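Local coordinates for galactose mutarotase related enzyme (Lactobacillus casei, PDB 3Q1N), which probably binds carbohydrate and acts as a sugar isomerase of the aldose 1-epimerase (galactose mutarotase) family, at residues P179-D184 / D258-Q263; I14-A19 / V91-H96; I215-L220 / S228-I233; F105-T110 / N130-S135. All blocks are in the same frame, centred on the assembly; numbering follows the deposited sequence. Where two conformers were deposited one is given.

Interaction 1: residues P179-D184 / D258-Q263. With EDO (1,2-ethanediol), chain N.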
loop_
_atom_site.group_PDB
_atom_site.type_symbol
_atom_site.label_atom_id
_atom_site.label_comp_id
_atom_site.label_asym_id
_atom_site.label_seq_id
_atom_site.Cartn_x
_atom_site.Cartn_y
_atom_site.Cartn_z
ATOM N N PRO A 179 4.395 14.730 -3.294
ATOM C CA PRO A 179 3.280 13.766 -3.284
ATOM C C PRO A 179 2.126 14.101 -2.305
ATOM O O PRO A 179 1.394 13.224 -1.882
ATOM C CB PRO A 179 3.982 12.471 -2.839
ATOM C CG PRO A 179 5.008 12.996 -1.798
ATOM C CD PRO A 179 5.344 14.427 -2.210
ATOM N N PHE A 180 1.974 15.363 -1.942
ATOM C CA PHE A 180 0.846 15.804 -1.111
ATOM C C PHE A 180 -0.409 15.965 -1.970
ATOM O O PHE A 180 -0.333 16.211 -3.149
ATOM C CB PHE A 180 1.105 17.152 -0.440
ATOM C CG PHE A 180 2.254 17.156 0.560
ATOM C CD1 PHE A 180 3.542 17.442 0.183
ATOM C CD2 PHE A 180 2.006 16.875 1.886
ATOM C CE1 PHE A 180 4.567 17.454 1.125
ATOM C CE2 PHE A 180 3.001 16.919 2.840
ATOM C CZ PHE A 180 4.298 17.197 2.459
ATOM N N ARG A 181 -1.559 15.897 -1.326
ATOM C CA ARG A 181 -2.843 16.249 -1.949
ATOM C C ARG A 181 -3.124 17.756 -1.964
ATOM O O ARG A 181 -2.724 18.477 -1.044
ATOM C CB ARG A 181 -3.981 15.525 -1.222
ATOM C CG ARG A 181 -3.863 13.993 -1.259
ATOM C CD ARG A 181 -5.096 13.289 -0.731
ATOM N NE ARG A 181 -5.417 13.717 0.623
ATOM C CZ ARG A 181 -6.380 14.535 0.986
ATOM N NH1 ARG A 181 -7.137 15.178 0.085
ATOM N NH2 ARG A 181 -6.534 14.787 2.276
ATOM N N ASN A 182 -3.862 18.187 -2.983
ATOM C CA ASN A 182 -4.315 19.565 -3.075
ATOM C C ASN A 182 -5.713 19.801 -2.506
ATOM O O ASN A 182 -6.114 20.950 -2.448
ATOM C CB ASN A 182 -4.241 20.072 -4.533
ATOM C CG ASN A 182 -5.264 19.433 -5.461
ATOM O OD1 ASN A 182 -6.113 18.675 -5.054
ATOM N ND2 ASN A 182 -5.202 19.794 -6.756
ATOM N N GLY A 183 -6.432 18.734 -2.129
ATOM C CA GLY A 183 -7.797 18.818 -1.605
ATOM C C GLY A 183 -8.974 18.566 -2.551
ATOM O O GLY A 183 -10.135 18.596 -2.084
ATOM N N ASP A 184 -8.706 18.457 -3.840
ATOM C CA ASP A 184 -9.813 18.142 -4.735
ATOM C C ASP A 184 -9.851 16.672 -5.116
ATOM O O ASP A 184 -8.978 15.886 -4.769
ATOM C CB ASP A 184 -9.854 19.074 -5.948
ATOM C CG ASP A 184 -8.898 18.674 -7.044
ATOM O OD1 ASP A 184 -8.452 19.573 -7.787
ATOM O OD2 ASP A 184 -8.615 17.470 -7.205
ATOM N N ASP A 258 -5.823 2.563 3.337
ATOM C CA ASP A 258 -6.829 2.951 4.353
ATOM C C ASP A 258 -6.364 4.247 5.034
ATOM O O ASP A 258 -6.033 4.263 6.197
ATOM C CB ASP A 258 -7.037 1.818 5.363
ATOM C CG ASP A 258 -8.185 2.089 6.328
ATOM O OD1 ASP A 258 -9.093 2.898 5.996
ATOM O OD2 ASP A 258 -8.177 1.461 7.426
ATOM N N GLY A 259 -6.346 5.323 4.241
ATOM C CA GLY A 259 -5.836 6.614 4.644
ATOM C C GLY A 259 -5.319 7.315 3.405
ATOM O O GLY A 259 -5.460 6.822 2.286
ATOM N N LEU A 260 -4.837 8.535 3.608
ATOM C CA LEU A 260 -4.407 9.404 2.505
ATOM C C LEU A 260 -3.243 10.259 2.936
ATOM O O LEU A 260 -3.133 10.639 4.115
ATOM C CB LEU A 260 -5.545 10.336 2.119
ATOM C CG LEU A 260 -6.815 9.750 1.469
ATOM C CD1 LEU A 260 -7.914 10.758 1.397
ATOM C CD2 LEU A 260 -6.435 9.184 0.113
ATOM N N PRO A 261 -2.354 10.607 1.981
ATOM C CA PRO A 261 -1.343 11.614 2.304
ATOM C C PRO A 261 -1.991 12.909 2.762
ATOM O O PRO A 261 -3.143 13.186 2.446
ATOM C CB PRO A 261 -0.653 11.859 0.949
ATOM C CG PRO A 261 -1.011 10.614 0.107
ATOM C CD PRO A 261 -2.339 10.206 0.561
ATOM N N ASP A 262 -1.247 13.757 3.468
ATOM C CA ASP A 262 -1.781 15.008 3.892
ATOM C C ASP A 262 -2.194 15.901 2.711
ATOM O O ASP A 262 -1.591 15.894 1.628
ATOM C CB ASP A 262 -0.734 15.787 4.682
ATOM C CG ASP A 262 -0.883 15.682 6.203
ATOM O OD1 ASP A 262 -2.002 15.407 6.726
ATOM O OD2 ASP A 262 0.135 15.943 6.879
ATOM N N GLN A 263 -3.232 16.689 2.968
ATOM C CA GLN A 263 -3.561 17.844 2.131
ATOM C C GLN A 263 -2.591 18.967 2.488
ATOM O O GLN A 263 -2.427 19.294 3.645
ATOM C CB GLN A 263 -5.001 18.306 2.370
ATOM C CG GLN A 263 -5.301 19.564 1.571
ATOM C CD GLN A 263 -6.768 19.948 1.485
ATOM O OE1 GLN A 263 -7.674 19.177 1.876
ATOM N NE2 GLN A 263 -7.023 21.163 0.986
HETATM C C1 EDO N . -12.618 2.997 6.029
HETATM O O1 EDO N . -11.688 4.000 6.489
HETATM C C2 EDO N . -13.090 2.168 7.207
HETATM O O2 EDO N . -12.139 1.143 7.468
HETATM O O HOH W 1 -5.280 13.300 4.449
HETATM O O HOH W 2 -8.299 16.849 3.204
#
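A single beta bridge, Arg181 with Gln263 (CA to CA 4.4 Å), joins the short strand 181-182 to the loop that follows strand 251-258. One backbone bond runs from Arg181 N to Asp262 O at 3.0 Å, Arg181 is also backbone-bonded to Ala264, and Gln263 CA sits close to Arg181 O in a CA-H...O contact. The Arg181 side chain then doubles back on the same loop: the bend at chi3 (-56°) sets NE where it donates to Pro261 O, 3.0 Å away with an angle of 155° at the hydrogen. Within the beta-sandwich-like fold of the aldose 1-epimerase family, this guanidinium lies between two loop side chains, with Leu260 CD1 over one face and Gln263 CB over the other. Two waters meet its edge in plane. Both accept from Arg181 NH2; one also lies 2.9 Å from Pro261 O and may donate to it; the other donates to Gln263 OE1 at 2.8 Å. Gln263, extended beyond CG, carries its amide across to the backbone of Gly183, where CD comes within 3.4 Å of CA. Phe180 lies alongside Asp262, ring and carboxylate nearly coplanar (9°), with Asp262 O at the ring edge; the carboxylate itself is bound by Asn57 N.

Interaction 2: residues I14-A19 / V91-H96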
loop_
_atom_site.group_PDB
_atom_site.type_symbol
_atom_site.label_atom_id
_atom_site.label_comp_id
_atom_site.label_asym_id
_atom_site.label_seq_id
_atom_site.Cartn_x
_atom_site.Cartn_y
_atom_site.Cartn_z
ATOM N N ILE A 14 9.233 -12.940 3.098
ATOM C CA ILE A 14 8.804 -11.778 3.878
ATOM C C ILE A 14 9.877 -11.464 4.903
ATOM O O ILE A 14 10.304 -12.339 5.665
ATOM C CB ILE A 14 7.457 -11.979 4.641
ATOM C CG1 ILE A 14 6.338 -12.487 3.718
ATOM C CG2 ILE A 14 7.024 -10.682 5.323
ATOM C CD1 ILE A 14 6.084 -13.987 3.868
ATOM N N ALA A 15 10.301 -10.213 4.930
ATOM C CA ALA A 15 11.322 -9.754 5.877
ATOM C C ALA A 15 10.708 -9.442 7.223
ATOM O O ALA A 15 9.635 -8.808 7.308
ATOM C CB ALA A 15 12.020 -8.522 5.339
ATOM N N GLU A 16 11.381 -9.883 8.284
ATOM C CA GLU A 16 10.962 -9.537 9.623
ATOM C C GLU A 16 10.974 -8.037 9.790
ATOM O O GLU A 16 10.089 -7.468 10.420
ATOM C CB GLU A 16 11.899 -10.198 10.641
ATOM C CG GLU A 16 11.679 -11.723 10.687
ATOM C CD GLU A 16 12.742 -12.506 11.461
ATOM O OE1 GLU A 16 13.768 -11.933 11.856
ATOM O OE2 GLU A 16 12.553 -13.735 11.640
ATOM N N ARG A 17 11.930 -7.371 9.157
ATOM C CA ARG A 17 11.953 -5.907 9.157
ATOM C C ARG A 17 10.764 -5.346 8.365
ATOM O O ARG A 17 10.632 -5.607 7.176
ATOM C CB ARG A 17 13.293 -5.365 8.614
ATOM C CG ARG A 17 13.298 -3.828 8.443
ATOM C CD ARG A 17 13.152 -3.087 9.763
ATOM N NE ARG A 17 14.180 -3.395 10.732
ATOM C CZ ARG A 17 15.325 -2.720 10.862
ATOM N NH1 ARG A 17 15.576 -1.688 10.066
ATOM N NH2 ARG A 17 16.225 -3.081 11.782
ATOM N N GLY A 18 9.861 -4.670 9.074
ATOM C CA GLY A 18 8.643 -4.105 8.485
ATOM C C GLY A 18 7.623 -5.147 7.982
ATOM O O GLY A 18 6.689 -4.777 7.297
ATOM N N ALA A 19 7.772 -6.422 8.358
ATOM C CA ALA A 19 6.911 -7.497 7.810
ATOM C C ALA A 19 6.725 -7.304 6.306
ATOM O O ALA A 19 5.613 -7.417 5.747
ATOM C CB ALA A 19 5.528 -7.520 8.519
ATOM N N VAL A 91 1.992 -17.320 8.030
ATOM C CA VAL A 91 2.798 -16.796 9.108
ATOM C C VAL A 91 2.225 -15.492 9.591
ATOM O O VAL A 91 1.620 -14.757 8.804
ATOM C CB VAL A 91 4.269 -16.608 8.683
ATOM C CG1 VAL A 91 4.385 -15.615 7.524
ATOM C CG2 VAL A 91 5.140 -16.122 9.889
ATOM N N THR A 92 2.440 -15.186 10.878
ATOM C CA THR A 92 1.916 -13.962 11.483
ATOM C C THR A 92 3.085 -13.144 12.026
ATOM O O THR A 92 4.032 -13.696 12.638
ATOM C CB THR A 92 0.867 -14.251 12.612
ATOM O OG1 THR A 92 -0.275 -14.900 12.051
ATOM C CG2 THR A 92 0.391 -12.977 13.296
ATOM N N PHE A 93 3.038 -11.843 11.727
ATOM C CA PHE A 93 4.020 -10.871 12.188
ATOM C C PHE A 93 3.360 -9.839 13.085
ATOM O O PHE A 93 2.307 -9.315 12.755
ATOM C CB PHE A 93 4.607 -10.125 10.983
ATOM C CG PHE A 93 5.498 -10.954 10.108
ATOM C CD1 PHE A 93 6.842 -11.084 10.395
ATOM C CD2 PHE A 93 5.005 -11.564 8.959
ATOM C CE1 PHE A 93 7.716 -11.817 9.581
ATOM C CE2 PHE A 93 5.851 -12.330 8.124
ATOM C CZ PHE A 93 7.217 -12.470 8.425
ATOM N N THR A 94 3.997 -9.481 14.190
ATOM C CA THR A 94 3.407 -8.571 15.140
ATOM C C THR A 94 4.423 -7.545 15.607
ATOM O O THR A 94 5.532 -7.876 15.982
ATOM C CB THR A 94 2.875 -9.323 16.392
ATOM O OG1 THR A 94 1.956 -10.353 15.995
ATOM C CG2 THR A 94 2.092 -8.350 17.331
ATOM N N GLN A 95 4.024 -6.275 15.512
ATOM C CA GLN A 95 4.818 -5.140 16.026
ATOM C C GLN A 95 4.041 -4.381 17.105
ATOM O O GLN A 95 2.831 -4.200 17.018
ATOM C CB GLN A 95 5.157 -4.212 14.877
ATOM C CG GLN A 95 6.096 -3.084 15.259
ATOM C CD GLN A 95 6.345 -2.150 14.106
ATOM O OE1 GLN A 95 5.597 -1.150 13.967
ATOM N NE2 GLN A 95 7.348 -2.428 13.272
ATOM N N HIS A 96 4.768 -3.888 18.096
ATOM C CA HIS A 96 4.249 -2.984 19.107
ATOM C C HIS A 96 5.108 -1.716 19.080
ATOM O O HIS A 96 6.179 -1.664 18.433
ATOM C CB HIS A 96 4.401 -3.641 20.493
ATOM C CG HIS A 96 3.616 -4.904 20.678
ATOM N ND1 HIS A 96 2.303 -4.907 21.112
ATOM C CD2 HIS A 96 3.957 -6.205 20.506
ATOM C CE1 HIS A 96 1.871 -6.167 21.197
ATOM N NE2 HIS A 96 2.836 -6.967 20.785
#
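Ile14, at the end of strand 10-15, meets Phe93 through its CG2 branch, which lies 3.5 Å from Phe93 CE2 and nearly as close to CZ. CG2 is anti to the backbone N, as chi1 of -52° for the other branch, CG1, requires, and the two side chains cross obliquely. Ala15 turns its CB away and adds little beyond its carbonyl oxygen, 4.2 Å from Phe93 CE1. At Glu16 the chain leaves the strand and enters a type II beta turn, Glu16 to Ala19, closed by a 3.3 Å bond from Ala19 N to Glu16 O. Glu16 brings CA and CG to the same ring atom, CG standing 4.1 Å from Phe93 CE1; its carboxylate plane is turned 67° from the ring. The turn links strands 10-15 and 20-26 of a four-stranded antiparallel sheet, whereas Phe93 belongs to the nine-stranded sheet, so the contact is largely apolar packing of the end of strand 10-15 and the turn after it on a strand of the other sheet. Gly18 takes a positive phi of 67°, which suits glycine at this place in the turn. Ala19 returns to the aromatic side chain, its CA over one face of the ring and its CB 3.7 Å from Phe93 CB. Phe81, Val83 and Ile3 also pack on Phe93, while Ala19 O accepts from Tyr115 OH of strand 109-118.

Interaction 3: residues I215-L220 / S228-I233. With EDO (1,2-ethanediol), chain S; NO3 (nitrate ion), chain F.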
loop_
_atom_site.group_PDB
_atom_site.type_symbol
_atom_site.label_atom_id
_atom_site.label_comp_id
_atom_site.label_asym_id
_atom_site.label_seq_id
_atom_site.Cartn_x
_atom_site.Cartn_y
_atom_site.Cartn_z
ATOM N N ILE A 215 -14.932 0.058 -5.185
ATOM C CA ILE A 215 -14.178 -0.971 -5.921
ATOM C C ILE A 215 -13.861 -2.185 -5.065
ATOM O O ILE A 215 -13.402 -2.069 -3.925
ATOM C CB ILE A 215 -12.856 -0.394 -6.522
ATOM C CG1 ILE A 215 -13.204 0.688 -7.551
ATOM C CG2 ILE A 215 -11.991 -1.547 -7.167
ATOM C CD1 ILE A 215 -11.978 1.567 -7.987
ATOM N N ALA A 216 -14.142 -3.354 -5.618
ATOM C CA ALA A 216 -13.896 -4.608 -4.935
ATOM C C ALA A 216 -12.688 -5.326 -5.505
ATOM O O ALA A 216 -11.960 -5.966 -4.760
ATOM C CB ALA A 216 -15.129 -5.500 -5.068
ATOM N N LYS A 217 -12.500 -5.219 -6.820
ATOM C CA LYS A 217 -11.386 -5.870 -7.495
ATOM C C LYS A 217 -10.735 -4.932 -8.474
ATOM O O LYS A 217 -11.415 -4.152 -9.140
ATOM C CB LYS A 217 -11.833 -7.140 -8.204
ATOM C CG LYS A 217 -12.406 -8.176 -7.236
ATOM C CD LYS A 217 -12.251 -9.567 -7.843
ATOM C CE LYS A 217 -12.925 -10.616 -7.011
ATOM N NZ LYS A 217 -12.653 -11.961 -7.561
ATOM N N ALA A 218 -9.412 -4.981 -8.511
ATOM C CA ALA A 218 -8.625 -4.149 -9.424
ATOM C C ALA A 218 -7.536 -5.050 -10.039
ATOM O O ALA A 218 -6.724 -5.657 -9.317
ATOM C CB ALA A 218 -8.006 -2.977 -8.683
ATOM N N THR A 219 -7.584 -5.178 -11.366
ATOM C CA THR A 219 -6.685 -6.043 -12.131
ATOM C C THR A 219 -5.652 -5.235 -12.898
ATOM O O THR A 219 -6.023 -4.337 -13.643
ATOM C CB THR A 219 -7.475 -6.953 -13.100
ATOM O OG1 THR A 219 -8.299 -7.837 -12.329
ATOM C CG2 THR A 219 -6.570 -7.756 -13.986
ATOM N N LEU A 220 -4.380 -5.602 -12.717
ATOM C CA LEU A 220 -3.222 -5.034 -13.443
ATOM C C LEU A 220 -2.846 -6.087 -14.492
ATOM O O LEU A 220 -2.454 -7.214 -14.150
ATOM C CB LEU A 220 -2.062 -4.751 -12.490
ATOM C CG LEU A 220 -0.747 -4.342 -13.150
ATOM C CD1 LEU A 220 -0.835 -2.982 -13.855
ATOM C CD2 LEU A 220 0.373 -4.360 -12.086
ATOM N N SER A 228 -0.795 -11.648 -14.818
ATOM C CA SER A 228 -1.461 -10.462 -14.320
ATOM C C SER A 228 -1.742 -10.757 -12.867
ATOM O O SER A 228 -1.563 -11.892 -12.405
ATOM C CB SER A 228 -2.762 -10.219 -15.065
ATOM O OG SER A 228 -3.659 -11.307 -14.969
ATOM N N ILE A 229 -2.119 -9.712 -12.130
ATOM C CA ILE A 229 -2.603 -9.844 -10.757
ATOM C C ILE A 229 -3.890 -9.070 -10.588
ATOM O O ILE A 229 -4.149 -8.141 -11.335
ATOM C CB ILE A 229 -1.601 -9.308 -9.725
ATOM C CG1 ILE A 229 -1.327 -7.796 -9.919
ATOM C CG2 ILE A 229 -0.303 -10.137 -9.831
ATOM C CD1 ILE A 229 -2.034 -6.880 -8.962
ATOM N N THR A 230 -4.690 -9.525 -9.634
ATOM C CA THR A 230 -5.915 -8.848 -9.242
ATOM C C THR A 230 -5.879 -8.648 -7.723
ATOM O O THR A 230 -5.616 -9.600 -6.965
ATOM C CB THR A 230 -7.152 -9.652 -9.632
ATOM O OG1 THR A 230 -7.178 -9.774 -11.055
ATOM C CG2 THR A 230 -8.468 -8.951 -9.143
ATOM N N LEU A 231 -6.122 -7.421 -7.294
ATOM C CA LEU A 231 -6.224 -7.059 -5.881
ATOM C C LEU A 231 -7.676 -7.066 -5.442
ATOM O O LEU A 231 -8.532 -6.460 -6.078
ATOM C CB LEU A 231 -5.603 -5.694 -5.604
ATOM C CG LEU A 231 -4.116 -5.517 -5.880
ATOM C CD1 LEU A 231 -3.605 -4.143 -5.433
ATOM C CD2 LEU A 231 -3.225 -6.607 -5.262
ATOM N N ASP A 232 -7.980 -7.855 -4.415
ATOM C CA ASP A 232 -9.301 -7.885 -3.802
ATOM C C ASP A 232 -9.216 -6.930 -2.609
ATOM O O ASP A 232 -8.545 -7.212 -1.642
ATOM C CB ASP A 232 -9.659 -9.306 -3.341
ATOM C CG ASP A 232 -9.690 -10.319 -4.510
ATOM O OD1 ASP A 232 -9.565 -9.926 -5.687
ATOM O OD2 ASP A 232 -9.797 -11.516 -4.240
ATOM N N ILE A 233 -9.870 -5.785 -2.711
ATOM C CA ILE A 233 -9.595 -4.647 -1.781
ATOM C C ILE A 233 -10.866 -3.909 -1.331
ATOM O O ILE A 233 -10.838 -2.715 -1.051
ATOM C CB ILE A 233 -8.531 -3.688 -2.419
ATOM C CG1 ILE A 233 -8.807 -3.467 -3.893
ATOM C CG2 ILE A 233 -7.141 -4.290 -2.264
ATOM C CD1 ILE A 233 -10.043 -2.740 -4.194
HETATM C C1 EDO S . -12.924 -7.640 -2.408
HETATM O O1 EDO S . -12.919 -8.447 -3.620
HETATM C C2 EDO S . -11.899 -8.111 -1.368
HETATM O O2 EDO S . -12.162 -7.940 0.019
HETATM N N NO3 F . -11.460 -6.601 -12.629
HETATM O O1 NO3 F . -10.809 -7.187 -11.558
HETATM O O2 NO3 F . -12.414 -5.608 -12.415
HETATM O O3 NO3 F . -11.178 -7.011 -13.936
#
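Thr219 OG1 is gripped by two groups: it accepts from Thr230 OG1 at 2.6 Å and donates to O1 of a nitrate ion at 2.7 Å. The nitrate probably comes from the crystallisation liquor. The two threonines form a non-hydrogen-bonded pair of the antiparallel hairpin 217-221/229-232, with CA atoms 4.1 Å apart. In each, OG1 is anti to the carbonyl carbon (chi1 -64° in Thr219, -62° in Thr230), and the side chains cross at a slant, which brings hydroxyl to hydroxyl. Backbone bonds on either side fix the register. Ala218 and Leu231 exchange two bonds, the shorter being Leu231 N to Ala218 O at 2.8 Å, and Leu220 and Ile229 exchange another two. The N-to-C directions of strand segments 217-220 and 229-232 are 161° apart, nearly antiparallel. Toward the start of strand 217-221, Ala216 O takes Ile233 N and a weak bond from an ethanediol hydroxyl; Ala216 and Lys217 both face Glu164, making a classic beta bulge. On the threonine side of the sheet, Lys217 extends alongside Asp232, pointing the same way. In one of its two conformers NZ is 4.1 Å from Asp232 OD1, beyond a salt bridge, and pairs with Glu292 of strand 284-293. The other face is apolar: Ala218, Leu220, Ile229 and Leu231 point to it, with Leu220 and Leu231 packing on Val254 of strand 251-258. At the hairpin's open end Ile215 and Ile233 lie side by side, Ile215 CG2 being 3.7 Å from Ile233 CD1.

Interaction 4: residues F105-T110 / N130-S135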
loop_
_atom_site.group_PDB
_atom_site.type_symbol
_atom_site.label_atom_id
_atom_site.label_comp_id
_atom_site.label_asym_id
_atom_site.label_seq_id
_atom_site.Cartn_x
_atom_site.Cartn_y
_atom_site.Cartn_z
ATOM N N PHE A 105 4.572 9.348 18.046
ATOM C CA PHE A 105 3.222 8.842 18.025
ATOM C C PHE A 105 2.979 8.248 19.427
ATOM O O PHE A 105 3.413 7.131 19.731
ATOM C CB PHE A 105 3.135 7.804 16.915
ATOM C CG PHE A 105 1.762 7.233 16.653
ATOM C CD1 PHE A 105 0.712 8.022 16.128
ATOM C CD2 PHE A 105 1.477 5.884 16.956
ATOM C CE1 PHE A 105 -0.561 7.443 15.812
ATOM C CE2 PHE A 105 0.222 5.330 16.647
ATOM C CZ PHE A 105 -0.775 6.083 16.112
ATOM N N PRO A 106 2.369 9.034 20.314
ATOM C CA PRO A 106 2.404 8.687 21.759
ATOM C C PRO A 106 1.333 7.675 22.165
ATOM O O PRO A 106 0.490 7.924 23.050
ATOM C CB PRO A 106 2.206 10.055 22.419
ATOM C CG PRO A 106 1.348 10.807 21.451
ATOM C CD PRO A 106 1.810 10.378 20.083
ATOM N N PHE A 107 1.331 6.548 21.445
ATOM C CA PHE A 107 0.336 5.516 21.621
ATOM C C PHE A 107 0.990 4.164 21.704
ATOM O O PHE A 107 1.863 3.798 20.900
ATOM C CB PHE A 107 -0.682 5.496 20.432
ATOM C CG PHE A 107 -1.420 6.772 20.253
ATOM C CD1 PHE A 107 -2.532 7.055 21.019
ATOM C CD2 PHE A 107 -1.006 7.731 19.325
ATOM C CE1 PHE A 107 -3.192 8.259 20.892
ATOM C CE2 PHE A 107 -1.673 8.915 19.199
ATOM C CZ PHE A 107 -2.784 9.170 19.992
ATOM N N GLU A 108 0.527 3.379 22.674
ATOM C CA GLU A 108 0.710 1.944 22.632
ATOM C C GLU A 108 -0.211 1.307 21.595
ATOM O O GLU A 108 -1.404 1.630 21.488
ATOM C CB GLU A 108 0.524 1.317 24.029
ATOM C CG GLU A 108 1.447 1.933 25.058
ATOM C CD GLU A 108 1.575 1.122 26.315
ATOM O OE1 GLU A 108 0.736 0.255 26.573
ATOM O OE2 GLU A 108 2.544 1.400 27.083
ATOM N N TYR A 109 0.379 0.439 20.771
ATOM C CA TYR A 109 -0.363 -0.208 19.700
ATOM C C TYR A 109 0.106 -1.602 19.445
ATOM O O TYR A 109 1.253 -1.967 19.788
ATOM C CB TYR A 109 -0.294 0.625 18.389
ATOM C CG TYR A 109 1.082 0.627 17.705
ATOM C CD1 TYR A 109 1.477 -0.438 16.860
ATOM C CD2 TYR A 109 2.010 1.655 17.943
ATOM C CE1 TYR A 109 2.709 -0.423 16.263
ATOM C CE2 TYR A 109 3.255 1.655 17.361
ATOM C CZ TYR A 109 3.612 0.627 16.518
ATOM O OH TYR A 109 4.878 0.607 15.921
ATOM N N THR A 110 -0.754 -2.353 18.770
ATOM C CA THR A 110 -0.339 -3.610 18.152
ATOM C C THR A 110 -0.712 -3.550 16.679
ATOM O O THR A 110 -1.804 -3.136 16.335
ATOM C CB THR A 110 -0.983 -4.833 18.778
ATOM O OG1 THR A 110 -0.700 -4.885 20.177
ATOM C CG2 THR A 110 -0.445 -6.131 18.126
ATOM N N ASN A 130 -5.548 -0.474 19.273
ATOM C CA ASN A 130 -5.222 0.654 20.157
ATOM C C ASN A 130 -5.028 0.103 21.562
ATOM O O ASN A 130 -5.999 -0.168 22.262
ATOM C CB ASN A 130 -6.335 1.728 20.133
ATOM C CG ASN A 130 -6.006 2.894 21.033
ATOM O OD1 ASN A 130 -4.867 2.941 21.532
ATOM N ND2 ASN A 130 -6.968 3.823 21.267
ATOM N N ASP A 131 -3.786 -0.044 21.987
ATOM C CA ASP A 131 -3.487 -0.527 23.314
ATOM C C ASP A 131 -3.350 0.612 24.340
ATOM O O ASP A 131 -3.046 0.353 25.501
ATOM C CB ASP A 131 -2.193 -1.352 23.324
ATOM C CG ASP A 131 -2.311 -2.656 22.560
ATOM O OD1 ASP A 131 -3.415 -3.269 22.536
ATOM O OD2 ASP A 131 -1.264 -3.062 22.043
ATOM N N ASP A 132 -3.672 1.829 23.941
ATOM C CA ASP A 132 -3.517 3.007 24.786
ATOM C C ASP A 132 -4.861 3.331 25.459
ATOM O O ASP A 132 -5.921 2.832 25.085
ATOM C CB ASP A 132 -3.145 4.202 23.894
ATOM C CG ASP A 132 -2.205 5.153 24.568
ATOM O OD1 ASP A 132 -0.977 4.879 24.620
ATOM O OD2 ASP A 132 -2.693 6.148 25.116
ATOM N N SER A 133 -4.797 4.190 26.473
ATOM C CA SER A 133 -5.987 4.790 27.080
ATOM C C SER A 133 -6.516 5.965 26.257
ATOM O O SER A 133 -7.667 6.326 26.368
ATOM C CB SER A 133 -5.674 5.279 28.511
ATOM O OG SER A 133 -4.713 6.315 28.492
ATOM N N LYS A 134 -5.649 6.568 25.457
ATOM C CA LYS A 134 -6.039 7.691 24.622
ATOM C C LYS A 134 -6.661 7.167 23.337
ATOM O O LYS A 134 -6.322 6.078 22.896
ATOM C CB LYS A 134 -4.831 8.569 24.251
ATOM C CG LYS A 134 -4.181 9.215 25.468
ATOM C CD LYS A 134 -3.112 10.208 25.000
ATOM C CE LYS A 134 -1.901 9.601 24.310
ATOM N NZ LYS A 134 -1.183 8.570 25.157
ATOM N N SER A 135 -7.503 7.994 22.721
ATOM C CA SER A 135 -8.059 7.702 21.390
ATOM C C SER A 135 -6.951 7.783 20.359
ATOM O O SER A 135 -6.251 8.766 20.323
ATOM C CB SER A 135 -9.140 8.708 21.068
ATOM O OG SER A 135 -10.192 8.650 22.062
#
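Glu108 and Asp132 meet through a hydrogen bond where the segment leading into strand 109-118 faces the Asn130-Ser135 loop that follows strand 121-130. The two strands are neighbours in the nine-stranded antiparallel sheet, and Tyr109 with Asn130 is a non-hydrogen-bonded pair. Asp132 OD1 accepts from Glu108 N at 2.9 Å, on its anti side and 21° out of the carboxylate plane. Asp131 N donates to Glu108 O from above the carbonyl plane (46° out of it). The syn lone pair of Asp131 OD2 receives Thr110 OG1 at 2.7 Å.

Lys134 supplies the salt bridge. Bent at chi3 and chi4, it places NZ nearly along the C=O axis of Pro106, 2.8 Å from Pro106 O, while the same NZ makes a salt bridge to Asp132 OD2. That oxygen also takes Lys134 N on its anti lone pair, an Asx turn. A second Asx turn comes just before it: Asn130 OD1 accepts from Asp132 N, and its ND2 donates to Lys134 O. The loop thus holds the Asp132 carboxylate that grips Glu108.

Packing contacts centre on Phe107, whose ring plane stands 72° from the Asp132 carboxylate. CD1 of the ring lies 4.0 Å from Asp132 CG. Next to it, Phe107 CE1 touches Lys134 CB at 3.8 Å and approaches Ser135 O to 3.2 Å.

Overall arrangement
From the N terminus, interaction 2 closes the first long loop, setting the turn after strand 10-15 on strand 90-96. Interaction 4 follows in series and closes a shorter excursion, made largely of strands 109-118 and 121-130. These two touch: Gln95 OE1 lies 2.7 Å from Tyr109 OH, a probable hydrogen bond between neighbouring strands. The third loop is closed by interaction 1, between the short strand 181-182 and the loop after strand 251-258; the hairpin of interaction 3 falls wholly within it. No loops cross. Interactions 2, 3 and 4 all reach the nine-stranded sheet, yet the centres of 3 and 4 are about 32 Å apart.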